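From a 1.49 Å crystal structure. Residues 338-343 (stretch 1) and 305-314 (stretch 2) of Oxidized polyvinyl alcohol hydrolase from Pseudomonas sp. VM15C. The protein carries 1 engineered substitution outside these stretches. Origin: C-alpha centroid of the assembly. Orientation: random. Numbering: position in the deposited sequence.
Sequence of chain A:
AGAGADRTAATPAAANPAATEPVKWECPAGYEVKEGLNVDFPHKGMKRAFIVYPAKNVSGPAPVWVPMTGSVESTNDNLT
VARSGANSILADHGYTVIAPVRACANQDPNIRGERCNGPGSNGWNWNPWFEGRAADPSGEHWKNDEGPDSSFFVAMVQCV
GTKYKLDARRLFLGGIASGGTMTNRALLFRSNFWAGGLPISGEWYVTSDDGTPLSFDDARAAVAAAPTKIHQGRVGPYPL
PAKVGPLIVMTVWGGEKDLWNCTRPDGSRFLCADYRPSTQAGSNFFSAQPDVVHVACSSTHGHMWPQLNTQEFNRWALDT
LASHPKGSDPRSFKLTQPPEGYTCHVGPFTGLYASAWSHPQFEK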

# COMPACT_ATOMS: atom_id res chain seq x y z
N PRO A 338 8.45 8.69 -16.50
CA PRO A 338 8.08 9.32 -15.22
C PRO A 338 8.77 10.69 -15.13
O PRO A 338 9.64 11.04 -15.95
CB PRO A 338 8.65 8.35 -14.18
CG PRO A 338 9.92 7.82 -14.88
CD PRO A 338 9.43 7.60 -16.32
N PRO A 339 8.42 11.48 -14.13
CA PRO A 339 9.02 12.80 -13.95
C PRO A 339 10.51 12.66 -13.67
O PRO A 339 11.00 11.61 -13.28
CB PRO A 339 8.37 13.34 -12.68
CG PRO A 339 7.04 12.54 -12.62
CD PRO A 339 7.42 11.19 -13.10
N GLU A 340 11.19 13.79 -13.78
CA GLU A 340 12.60 13.82 -13.44
C GLU A 340 12.76 13.43 -11.96
O GLU A 340 11.98 13.87 -11.13
CB GLU A 340 13.14 15.24 -13.66
CG GLU A 340 14.64 15.25 -13.57
CD GLU A 340 15.27 16.63 -13.79
OE1 GLU A 340 16.52 16.70 -13.67
OE2 GLU A 340 14.51 17.62 -14.06
N GLY A 341 13.74 12.58 -11.70
CA GLY A 341 13.99 12.12 -10.33
C GLY A 341 13.57 10.68 -10.13
O GLY A 341 13.80 10.12 -9.04
N TYR A 342 12.99 10.06 -11.17
CA TYR A 342 12.51 8.66 -11.10
C TYR A 342 12.96 7.87 -12.30
O TYR A 342 13.04 8.41 -13.43
CB TYR A 342 10.95 8.60 -11.08
CG TYR A 342 10.35 9.42 -9.97
CD1 TYR A 342 10.12 8.85 -8.73
CD2 TYR A 342 10.17 10.79 -10.11
CE1 TYR A 342 9.75 9.66 -7.65
CE2 TYR A 342 9.82 11.60 -9.06
CZ TYR A 342 9.61 11.02 -7.82
OH TYR A 342 9.35 11.80 -6.74
N THR A 343 13.23 6.58 -12.06
CA THR A 343 13.60 5.67 -13.16
C THR A 343 12.67 4.48 -12.96
O THR A 343 12.64 3.90 -11.86
CB THR A 343 15.02 5.26 -13.05
OG1 THR A 343 15.84 6.44 -13.15
CG2 THR A 343 15.37 4.34 -14.15
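Stretch 2 305-314: WPQLNTQEFN

Stretch 1 has no regular helix or strand across the contact. It folds into a type II beta turn from Pro 339 to Tyr 342, closed by a hydrogen bond from Tyr 342 N to Pro 339 O at 3.3 Å. Stretch 2 starts as loop and enters a helix at Thr 310, with Asn 309 at the N-cap position. The two stretches run in opposite order past each other: Gly 341 lies nearest Leu 308 (CA to CA 6.0 Å), and Pro 339 nearest Phe 313 (CA to CA 6.1 Å).

Tyr 342 covers the most surface. One face of the ring takes Phe 313 in an offset stack, with ring centroids 4.5 Å apart and planes at 26°. The closest atoms are Tyr 342 CE1 and Phe 313 CD1, at 3.4 Å. At the ring edge, Tyr 342 OH donates a hydrogen bond to Leu 308 O at 2.6 Å and lies 3.3 Å from Pro 306 CB. Water 1 donates to Tyr 342 OH at 2.9 Å and accepts from Leu 308 N at 3.0 Å. The hydroxyl is thus tied to the loop before the helix.

Pro 339 packs on the first part of the helix. Its CG lies 3.7 Å from both Glu 312 O and Phe 313 N, and its CB is 3.7 Å from Glu 312 OE1.

Between these two residues, Asn 309 ND2 donates to Glu 340 O at 3.0 Å, holding the turn to the start of the helix. Water 3 adds a bridge, donating to Glu 312 OE1 at 2.8 Å and accepting from Glu 340 N at 2.9 Å. Gly 341 CA sits 3.8 Å from Leu 308 CD1. An ideal CB there would clash with that methyl at 2.9 Å, and the backbone angles alone also call for glycine.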

# COMPACT_ATOMS: atom_id res chain seq x y z
N TRP A 305 7.39 10.12 1.57
CA TRP A 305 6.67 10.20 0.30
C TRP A 305 7.62 10.80 -0.72
O TRP A 305 8.41 11.68 -0.38
CB TRP A 305 5.48 11.15 0.45
CG TRP A 305 4.48 10.96 -0.66
CD1 TRP A 305 4.49 11.57 -1.92
CD2 TRP A 305 3.42 10.03 -0.66
NE1 TRP A 305 3.50 11.03 -2.68
CE2 TRP A 305 2.82 10.07 -1.94
CE3 TRP A 305 2.91 9.14 0.29
CZ2 TRP A 305 1.73 9.25 -2.30
CZ3 TRP A 305 1.84 8.33 -0.04
CH2 TRP A 305 1.25 8.39 -1.36
N PRO A 306 7.54 10.38 -1.99
CA PRO A 306 8.39 10.89 -3.09
C PRO A 306 8.50 12.41 -2.94
O PRO A 306 7.49 13.11 -2.87
CB PRO A 306 7.59 10.47 -4.32
CG PRO A 306 7.23 9.01 -3.90
CD PRO A 306 6.71 9.25 -2.44
N GLN A 307 9.76 12.88 -2.91
CA GLN A 307 10.03 14.28 -2.64
C GLN A 307 10.34 15.13 -3.85
O GLN A 307 10.06 16.34 -3.84
CB GLN A 307 11.22 14.39 -1.69
CG GLN A 307 10.95 13.79 -0.30
CD GLN A 307 9.94 14.59 0.48
OE1 GLN A 307 8.83 14.11 0.77
NE2 GLN A 307 10.29 15.81 0.84
N LEU A 308 10.93 14.51 -4.85
CA LEU A 308 11.24 15.24 -6.07
C LEU A 308 9.99 15.32 -6.97
O LEU A 308 9.42 14.28 -7.36
CB LEU A 308 12.38 14.53 -6.84
CG LEU A 308 13.67 14.35 -6.04
CD1 LEU A 308 14.57 13.32 -6.79
CD2 LEU A 308 14.33 15.72 -5.82
N ASN A 309 9.58 16.53 -7.34
CA ASN A 309 8.40 16.72 -8.21
C ASN A 309 7.26 15.87 -7.71
O ASN A 309 6.64 15.12 -8.46
CB ASN A 309 8.78 16.36 -9.65
CG ASN A 309 9.91 17.22 -10.17
OD1 ASN A 309 9.82 18.45 -10.07
ND2 ASN A 309 10.94 16.62 -10.74
N THR A 310 6.95 16.05 -6.44
CA THR A 310 5.93 15.24 -5.77
C THR A 310 4.61 15.16 -6.48
O THR A 310 4.10 14.07 -6.71
CB THR A 310 5.70 15.75 -4.36
OG1 THR A 310 6.93 15.66 -3.64
CG2 THR A 310 4.63 14.87 -3.63
N GLN A 311 4.00 16.30 -6.81
CA GLN A 311 2.71 16.23 -7.48
C GLN A 311 2.82 15.71 -8.90
O GLN A 311 1.91 15.01 -9.37
CB GLN A 311 2.00 17.60 -7.44
CG GLN A 311 1.56 18.03 -6.05
CD GLN A 311 0.57 17.00 -5.46
OE1 GLN A 311 -0.32 16.50 -6.14
NE2 GLN A 311 0.80 16.63 -4.22
N GLU A 312 3.89 16.05 -9.60
CA GLU A 312 4.07 15.46 -10.94
C GLU A 312 4.13 13.93 -10.79
O GLU A 312 3.57 13.20 -11.60
CB GLU A 312 5.39 15.89 -11.60
CG GLU A 312 5.42 17.34 -12.03
CD GLU A 312 6.79 17.64 -12.64
OE1 GLU A 312 7.30 16.83 -13.45
OE2 GLU A 312 7.34 18.70 -12.28
N PHE A 313 4.81 13.43 -9.76
CA PHE A 313 4.89 11.99 -9.56
C PHE A 313 3.53 11.39 -9.25
O PHE A 313 3.14 10.38 -9.84
CB PHE A 313 5.86 11.63 -8.41
CG PHE A 313 5.86 10.17 -8.13
CD1 PHE A 313 6.59 9.32 -8.94
CD2 PHE A 313 5.05 9.66 -7.10
CE1 PHE A 313 6.53 7.92 -8.76
CE2 PHE A 313 4.99 8.25 -6.91
CZ PHE A 313 5.72 7.42 -7.74
N ASN A 314 2.76 12.02 -8.36
CA ASN A 314 1.45 11.50 -8.01
C ASN A 314 0.56 11.42 -9.24
O ASN A 314 -0.15 10.43 -9.45
CB ASN A 314 0.73 12.36 -6.96
CG ASN A 314 1.37 12.31 -5.58
OD1 ASN A 314 2.33 11.58 -5.35
ND2 ASN A 314 0.80 13.09 -4.64
O HOH W 1 11.53 11.57 -4.90
O HOH W 2 12.90 18.55 -11.89
O HOH W 3 9.78 16.22 -14.57